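Local atomic coordinates of putative TetR-family transcriptional regulator (Streptomyces coelicolor, PDB entry 2HXO), a protein that probably binds DNA at regulatory regions of genes and controls their transcription. Residues Arg18-Gly23 / Leu46-Gly51; Asp89-Val94 / Ala220-Val225. All blocks are in the same frame, centred on the assembly; numbering follows the deposited sequence.

In the fold
Contact 1 (18-23 with 46-51) and contact 2 (89-94 with 220-225) follow one another along the chain and lie on opposite sides of its centre, their own centres about 37 Å apart and their nearest atoms about 18 Å apart. They share no helix. The first belongs to the predicted DNA-binding part, where helix 18-31 meets the turn that ends helix 39-46; the second lies in the C-terminal part of this all-helical chain, between helices 87-104 and 214-230, and helix 214-230 also packs on the second subunit. The pair thus samples the two working parts of a TetR-type regulator: the probable DNA-binding head and the dimer-forming body.

Contact 1: Arg18-Gly23 / Leu46-Gly51; sequences RERIVG and LATGPG
The carbonyl oxygen of L46 has two polar neighbours, T48 from its own loop and R20 from helix 18-31. T48 OG1 donates a hydrogen bond to L46 O at 3.2 Å, coming from above the carbonyl plane, 61° out of it, and so not along a lone pair. R20 NH2 stands 3.3 Å from L46 O, but the angle is too poor for a hydrogen bond; L46 O sits oblique to the guanidinium plane, and the arginine chain reaches there through a bend at chi3 (60°). Beside these polar atoms the two side chains of I21 and L46 cross at about a right angle, methyl against methyl; I21 CD1 is modelled 3.3 Å from L46 CD2, closer than normal van der Waals contact, so the exact spacing is doubtful. The other methyl of L46, CD1, rests near the backbone of helix 18-31, 3.8 Å from R20 O. L16 also touches I21, L46 and T48, while I57 and L63 add to the apolar surroundings of I21. A Schellman motif ends helix 39-46, with A47 at positive phi, and the chain then runs on through the predicted helix-turn-helix. Helix 18-31 is therefore joined to the end of helix 39-46 chiefly by buried apolar contact, and the charge of R20, kept at the exposed margin, probably adds a loose electrostatic attraction to L46 O rather than a directed bond.

Contact 2: Asp89-Val94 / Ala220-Val225; sequences DAVRAV and AGITLV
This is a helix-helix contact in the all-helical C-terminal domain of the TetR fold, where helices 87-104 and 214-230 run roughly antiparallel, with a small apolar patch and a polar clasp beside it. The axes of the two short segments approach to 10.4 Å and their directions differ by 139°. In that patch, I222 points at helix 87-104: its CG2 meets the aliphatic part of R92 at CG, 3.9 Å away, while its CG1 lies 4.3 Å from V91 CG1. Q135 of helix 124-138 touches V91, and L153, Y156 and I157 of helix 146-166 touch I222. Helix 214-230 also packs on the second subunit, where V225 meets V225 of that chain, so the contact ties helix 87-104 to a helix of the dimer interface.

R92 leaves its helix with CG anti to the carbonyl carbon, beside the backbone N, and then extends from CG to NE, a path that carries the guanidinium across to T223, which it grips through NE and NH2. The remaining nitrogen, NH1, forms a salt bridge with D89 OD1 of its own helix at 3.3 Å. Held by both partners, the flat group is probably limited in its rotation. An alanine here would remove the guanidinium and probably leave D89 OD1 without this charged mate, T223 without its bridge to helix 87-104, and I222 CG2 less well covered. T223 OG1 also hydrogen-bonds L219 O one turn back. R92 grips that same oxygen side-on, in the guanidinium plane: R92 NE donates to T223 OG1 at 3.0 Å (158°). The second bond runs from R92 NH2 to T223 OG1 at 3.2 Å.

Contact 1: Arg18-Gly23 / Leu46-Gly51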
ATOM      1  N   ARG A  18      -2.633   8.387  30.657  1.00 84.96           N
ATOM      2  CA  ARG A  18      -2.502   7.601  29.441  1.00 83.35           C
ATOM      3  C   ARG A  18      -2.300   8.578  28.292  1.00 82.20           C
ATOM      4  O   ARG A  18      -1.285   8.548  27.597  1.00 81.85           O
ATOM      5  CB  ARG A  18      -3.792   6.813  29.210  1.00 83.31           C
ATOM      6  CG  ARG A  18      -3.771   5.894  28.009  1.00 82.22           C
ATOM      7  CD  ARG A  18      -2.979   4.642  28.308  1.00 81.94           C
ATOM      8  NE  ARG A  18      -3.184   3.622  27.287  1.00 81.36           N
ATOM      9  CZ  ARG A  18      -2.740   2.376  27.388  1.00 81.37           C
ATOM     10  NH1 ARG A  18      -2.065   2.001  28.469  1.00 80.53           N
ATOM     11  NH2 ARG A  18      -2.962   1.509  26.409  1.00 80.67           N
ATOM     12  N   GLU A  19      -3.288   9.448  28.112  1.00 81.18           N
ATOM     13  CA  GLU A  19      -3.276  10.453  27.057  1.00 80.28           C
ATOM     14  C   GLU A  19      -1.948  11.197  27.004  1.00 78.63           C
ATOM     15  O   GLU A  19      -1.432  11.485  25.921  1.00 77.86           O
ATOM     16  CB  GLU A  19      -4.407  11.464  27.278  1.00 81.18           C
ATOM     17  CG  GLU A  19      -5.792  10.849  27.439  1.00 83.34           C
ATOM     18  CD  GLU A  19      -5.953  10.076  28.737  1.00 84.80           C
ATOM     19  OE1 GLU A  19      -5.737  10.669  29.818  1.00 86.28           O
ATOM     20  OE2 GLU A  19      -6.304   8.876  28.679  1.00 85.24           O
ATOM     21  N   ARG A  20      -1.403  11.509  28.177  1.00 76.55           N
ATOM     22  CA  ARG A  20      -0.137  12.227  28.259  1.00 74.64           C
ATOM     23  C   ARG A  20       0.980  11.430  27.605  1.00 72.49           C
ATOM     24  O   ARG A  20       1.660  11.914  26.691  1.00 72.16           O
ATOM     25  CB  ARG A  20       0.236  12.504  29.716  1.00 75.94           C
ATOM     26  CG  ARG A  20      -0.655  13.496  30.436  1.00 77.60           C
ATOM     27  CD  ARG A  20      -0.060  13.847  31.797  1.00 78.76           C
ATOM     28  NE  ARG A  20       1.265  14.449  31.667  1.00 79.86           N
ATOM     29  CZ  ARG A  20       2.071  14.718  32.692  1.00 80.71           C
ATOM     30  NH1 ARG A  20       1.686  14.433  33.934  1.00 80.81           N
ATOM     31  NH2 ARG A  20       3.259  15.275  32.475  1.00 80.06           N
ATOM     32  N   ILE A  21       1.170  10.207  28.084  1.00 69.15           N
ATOM     33  CA  ILE A  21       2.203   9.342  27.547  1.00 66.34           C
ATOM     34  C   ILE A  21       2.062   9.256  26.029  1.00 64.68           C
ATOM     35  O   ILE A  21       3.007   9.534  25.292  1.00 63.83           O
ATOM     36  CB  ILE A  21       2.090   7.924  28.121  1.00 66.81           C
ATOM     37  CG1 ILE A  21       1.883   7.987  29.637  1.00 67.03           C
ATOM     38  CG2 ILE A  21       3.334   7.121  27.761  1.00 67.18           C
ATOM     39  CD1 ILE A  21       3.047   8.545  30.402  1.00 66.70           C
ATOM     40  N   VAL A  22       0.872   8.877  25.569  1.00 62.75           N
ATOM     41  CA  VAL A  22       0.619   8.743  24.137  1.00 60.98           C
ATOM     42  C   VAL A  22       0.811  10.060  23.391  1.00 59.72           C
ATOM     43  O   VAL A  22       1.489  10.104  22.367  1.00 59.30           O
ATOM     44  CB  VAL A  22      -0.807   8.203  23.874  1.00 60.47           C
ATOM     45  CG1 VAL A  22      -1.048   8.068  22.386  1.00 59.88           C
ATOM     46  CG2 VAL A  22      -0.985   6.854  24.564  1.00 59.96           C
ATOM     47  N   GLY A  23       0.220  11.132  23.908  1.00 59.15           N
ATOM     48  CA  GLY A  23       0.364  12.427  23.265  1.00 58.11           C
ATOM     49  C   GLY A  23       1.828  12.787  23.058  1.00 57.80           C
ATOM     50  O   GLY A  23       2.206  13.312  22.008  1.00 57.07           O
ATOM     51  N   LEU A  46       8.052  14.521  28.982  1.00 84.14           N
ATOM     52  CA  LEU A  46       7.020  14.245  29.976  1.00 84.87           C
ATOM     53  C   LEU A  46       7.356  14.922  31.304  1.00 85.16           C
ATOM     54  O   LEU A  46       6.500  15.049  32.183  1.00 84.79           O
ATOM     55  CB  LEU A  46       6.887  12.734  30.178  1.00 84.69           C
ATOM     56  CG  LEU A  46       5.486  12.120  30.093  1.00 84.74           C
ATOM     57  CD1 LEU A  46       4.773  12.571  28.828  1.00 84.90           C
ATOM     58  CD2 LEU A  46       5.615  10.609  30.121  1.00 84.50           C
ATOM     59  N   ALA A  47       8.607  15.361  31.434  1.00 85.72           N
ATOM     60  CA  ALA A  47       9.077  16.031  32.643  1.00 86.45           C
ATOM     61  C   ALA A  47       8.781  15.196  33.888  1.00 86.70           C
ATOM     62  O   ALA A  47       8.277  15.709  34.891  1.00 86.75           O
ATOM     63  CB  ALA A  47       8.421  17.407  32.766  1.00 86.51           C
ATOM     64  N   THR A  48       9.096  13.906  33.814  1.00 86.54           N
ATOM     65  CA  THR A  48       8.857  13.000  34.930  1.00 86.40           C
ATOM     66  C   THR A  48      10.080  12.129  35.186  1.00 85.61           C
ATOM     67  O   THR A  48      10.924  11.947  34.305  1.00 85.33           O
ATOM     68  CB  THR A  48       7.626  12.091  34.659  1.00 87.28           C
ATOM     69  OG1 THR A  48       6.451  12.904  34.537  1.00 88.54           O
ATOM     70  CG2 THR A  48       7.422  11.083  35.792  1.00 87.06           C
ATOM     71  N   GLY A  49      10.168  11.603  36.405  1.00 84.64           N
ATOM     72  CA  GLY A  49      11.284  10.757  36.772  1.00 83.20           C
ATOM     73  C   GLY A  49      11.304   9.440  36.023  1.00 82.01           C
ATOM     74  O   GLY A  49      10.330   8.686  36.051  1.00 82.43           O
ATOM     75  N   PRO A  50      12.410   9.143  35.327  1.00 80.70           N
ATOM     76  CA  PRO A  50      12.593   7.913  34.553  1.00 79.74           C
ATOM     77  C   PRO A  50      12.542   6.640  35.404  1.00 78.47           C
ATOM     78  O   PRO A  50      12.306   5.549  34.884  1.00 78.80           O
ATOM     79  CB  PRO A  50      13.963   8.116  33.907  1.00 80.06           C
ATOM     80  CG  PRO A  50      14.027   9.592  33.728  1.00 80.58           C
ATOM     81  CD  PRO A  50      13.499  10.094  35.049  1.00 80.68           C
ATOM     82  N   GLY A  51      12.767   6.782  36.707  1.00 76.83           N
ATOM     83  CA  GLY A  51      12.748   5.632  37.594  1.00 74.32           C
ATOM     84  C   GLY A  51      11.363   5.241  38.080  1.00 72.99           C
ATOM     85  O   GLY A  51      11.222   4.372  38.942  1.00 73.69           O
TER

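Contact 2: Asp89-Val94 / Ala220-Val225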
ATOM      1  N   ASP A  89     -20.981   6.112   2.082  1.00 34.34           N
ATOM      2  CA  ASP A  89     -20.464   7.376   2.597  1.00 33.30           C
ATOM      3  C   ASP A  89     -19.663   7.107   3.852  1.00 33.25           C
ATOM      4  O   ASP A  89     -18.596   7.687   4.049  1.00 33.44           O
ATOM      5  CB  ASP A  89     -21.593   8.344   2.974  1.00 33.14           C
ATOM      6  CG  ASP A  89     -22.397   8.785   1.798  1.00 32.62           C
ATOM      7  OD1 ASP A  89     -21.781   9.185   0.802  1.00 35.35           O
ATOM      8  OD2 ASP A  89     -23.644   8.743   1.861  1.00 33.86           O
ATOM      9  N   ALA A  90     -20.199   6.243   4.712  1.00 32.03           N
ATOM     10  CA  ALA A  90     -19.537   5.914   5.956  1.00 32.63           C
ATOM     11  C   ALA A  90     -18.157   5.308   5.652  1.00 34.38           C
ATOM     12  O   ALA A  90     -17.163   5.651   6.289  1.00 35.83           O
ATOM     13  CB  ALA A  90     -20.396   4.958   6.765  1.00 32.51           C
ATOM     14  N   VAL A  91     -18.087   4.429   4.658  1.00 33.40           N
ATOM     15  CA  VAL A  91     -16.804   3.839   4.310  1.00 33.32           C
ATOM     16  C   VAL A  91     -15.850   4.942   3.835  1.00 33.81           C
ATOM     17  O   VAL A  91     -14.659   4.929   4.161  1.00 33.95           O
ATOM     18  CB  VAL A  91     -16.956   2.748   3.219  1.00 30.91           C
ATOM     19  CG1 VAL A  91     -15.607   2.404   2.647  1.00 27.48           C
ATOM     20  CG2 VAL A  91     -17.613   1.511   3.822  1.00 28.25           C
ATOM     21  N   ARG A  92     -16.368   5.891   3.064  1.00 33.37           N
ATOM     22  CA  ARG A  92     -15.541   7.002   2.605  1.00 33.31           C
ATOM     23  C   ARG A  92     -15.022   7.840   3.767  1.00 33.19           C
ATOM     24  O   ARG A  92     -13.872   8.287   3.734  1.00 34.38           O
ATOM     25  CB  ARG A  92     -16.320   7.895   1.652  1.00 34.66           C
ATOM     26  CG  ARG A  92     -16.521   7.278   0.286  1.00 34.66           C
ATOM     27  CD  ARG A  92     -17.293   8.240  -0.620  1.00 40.00           C
ATOM     28  NE  ARG A  92     -17.751   7.534  -1.795  1.00 42.81           N
ATOM     29  CZ  ARG A  92     -18.979   7.062  -1.955  1.00 43.99           C
ATOM     30  NH1 ARG A  92     -19.898   7.243  -1.015  1.00 43.73           N
ATOM     31  NH2 ARG A  92     -19.262   6.359  -3.040  1.00 45.33           N
ATOM     32  N   ALA A  93     -15.856   8.052   4.785  1.00 32.63           N
ATOM     33  CA  ALA A  93     -15.446   8.831   5.950  1.00 33.92           C
ATOM     34  C   ALA A  93     -14.331   8.077   6.663  1.00 35.06           C
ATOM     35  O   ALA A  93     -13.365   8.682   7.127  1.00 37.46           O
ATOM     36  CB  ALA A  93     -16.621   9.049   6.903  1.00 31.61           C
ATOM     37  N   VAL A  94     -14.453   6.756   6.752  1.00 34.74           N
ATOM     38  CA  VAL A  94     -13.406   5.979   7.398  1.00 34.34           C
ATOM     39  C   VAL A  94     -12.106   6.114   6.612  1.00 34.03           C
ATOM     40  O   VAL A  94     -11.056   6.369   7.191  1.00 35.66           O
ATOM     41  CB  VAL A  94     -13.755   4.491   7.492  1.00 34.41           C
ATOM     42  CG1 VAL A  94     -12.534   3.716   7.992  1.00 33.96           C
ATOM     43  CG2 VAL A  94     -14.923   4.297   8.435  1.00 32.43           C
ATOM     44  N   ALA A 220     -12.196   8.320  -5.472  1.00 37.63           N
ATOM     45  CA  ALA A 220     -12.733   7.693  -6.682  1.00 36.57           C
ATOM     46  C   ALA A 220     -12.390   6.207  -6.660  1.00 36.08           C
ATOM     47  O   ALA A 220     -13.227   5.365  -6.998  1.00 37.30           O
ATOM     48  CB  ALA A 220     -12.146   8.345  -7.928  1.00 35.46           C
ATOM     49  N   GLY A 221     -11.166   5.887  -6.246  1.00 35.03           N
ATOM     50  CA  GLY A 221     -10.750   4.492  -6.175  1.00 35.37           C
ATOM     51  C   GLY A 221     -11.572   3.701  -5.165  1.00 36.33           C
ATOM     52  O   GLY A 221     -11.999   2.576  -5.445  1.00 36.42           O
ATOM     53  N   ILE A 222     -11.804   4.290  -3.992  1.00 35.81           N
ATOM     54  CA  ILE A 222     -12.583   3.634  -2.951  1.00 36.17           C
ATOM     55  C   ILE A 222     -14.005   3.429  -3.482  1.00 34.47           C
ATOM     56  O   ILE A 222     -14.599   2.362  -3.294  1.00 33.61           O
ATOM     57  CB  ILE A 222     -12.573   4.483  -1.627  1.00 39.16           C
ATOM     58  CG1 ILE A 222     -12.903   3.591  -0.431  1.00 43.72           C
ATOM     59  CG2 ILE A 222     -13.596   5.602  -1.685  1.00 40.87           C
ATOM     60  CD1 ILE A 222     -11.870   2.522  -0.136  1.00 44.36           C
ATOM     61  N   THR A 223     -14.533   4.430  -4.185  1.00 33.20           N
ATOM     62  CA  THR A 223     -15.885   4.333  -4.758  1.00 31.85           C
ATOM     63  C   THR A 223     -15.963   3.195  -5.787  1.00 31.50           C
ATOM     64  O   THR A 223     -16.971   2.474  -5.879  1.00 31.64           O
ATOM     65  CB  THR A 223     -16.287   5.690  -5.373  1.00 30.44           C
ATOM     66  OG1 THR A 223     -16.357   6.659  -4.312  1.00 31.63           O
ATOM     67  CG2 THR A 223     -17.629   5.612  -6.075  1.00 28.47           C
ATOM     68  N   LEU A 224     -14.889   3.035  -6.549  1.00 29.68           N
ATOM     69  CA  LEU A 224     -14.782   1.965  -7.543  1.00 31.20           C
ATOM     70  C   LEU A 224     -14.840   0.601  -6.824  1.00 29.26           C
ATOM     71  O   LEU A 224     -15.537  -0.312  -7.254  1.00 28.00           O
ATOM     72  CB  LEU A 224     -13.447   2.098  -8.278  1.00 33.02           C
ATOM     73  CG  LEU A 224     -13.403   2.136  -9.800  1.00 33.86           C
ATOM     74  CD1 LEU A 224     -14.677   2.726 -10.379  1.00 31.00           C
ATOM     75  CD2 LEU A 224     -12.171   2.935 -10.207  1.00 33.77           C
ATOM     76  N   VAL A 225     -14.117   0.472  -5.717  1.00 28.18           N
ATOM     77  CA  VAL A 225     -14.143  -0.776  -4.963  1.00 27.75           C
ATOM     78  C   VAL A 225     -15.544  -0.993  -4.387  1.00 28.16           C
ATOM     79  O   VAL A 225     -16.082  -2.099  -4.452  1.00 28.03           O
ATOM     80  CB  VAL A 225     -13.109  -0.776  -3.799  1.00 29.21           C
ATOM     81  CG1 VAL A 225     -13.155  -2.119  -3.066  1.00 28.40           C
ATOM     82  CG2 VAL A 225     -11.702  -0.537  -4.348  1.00 28.89           C
TER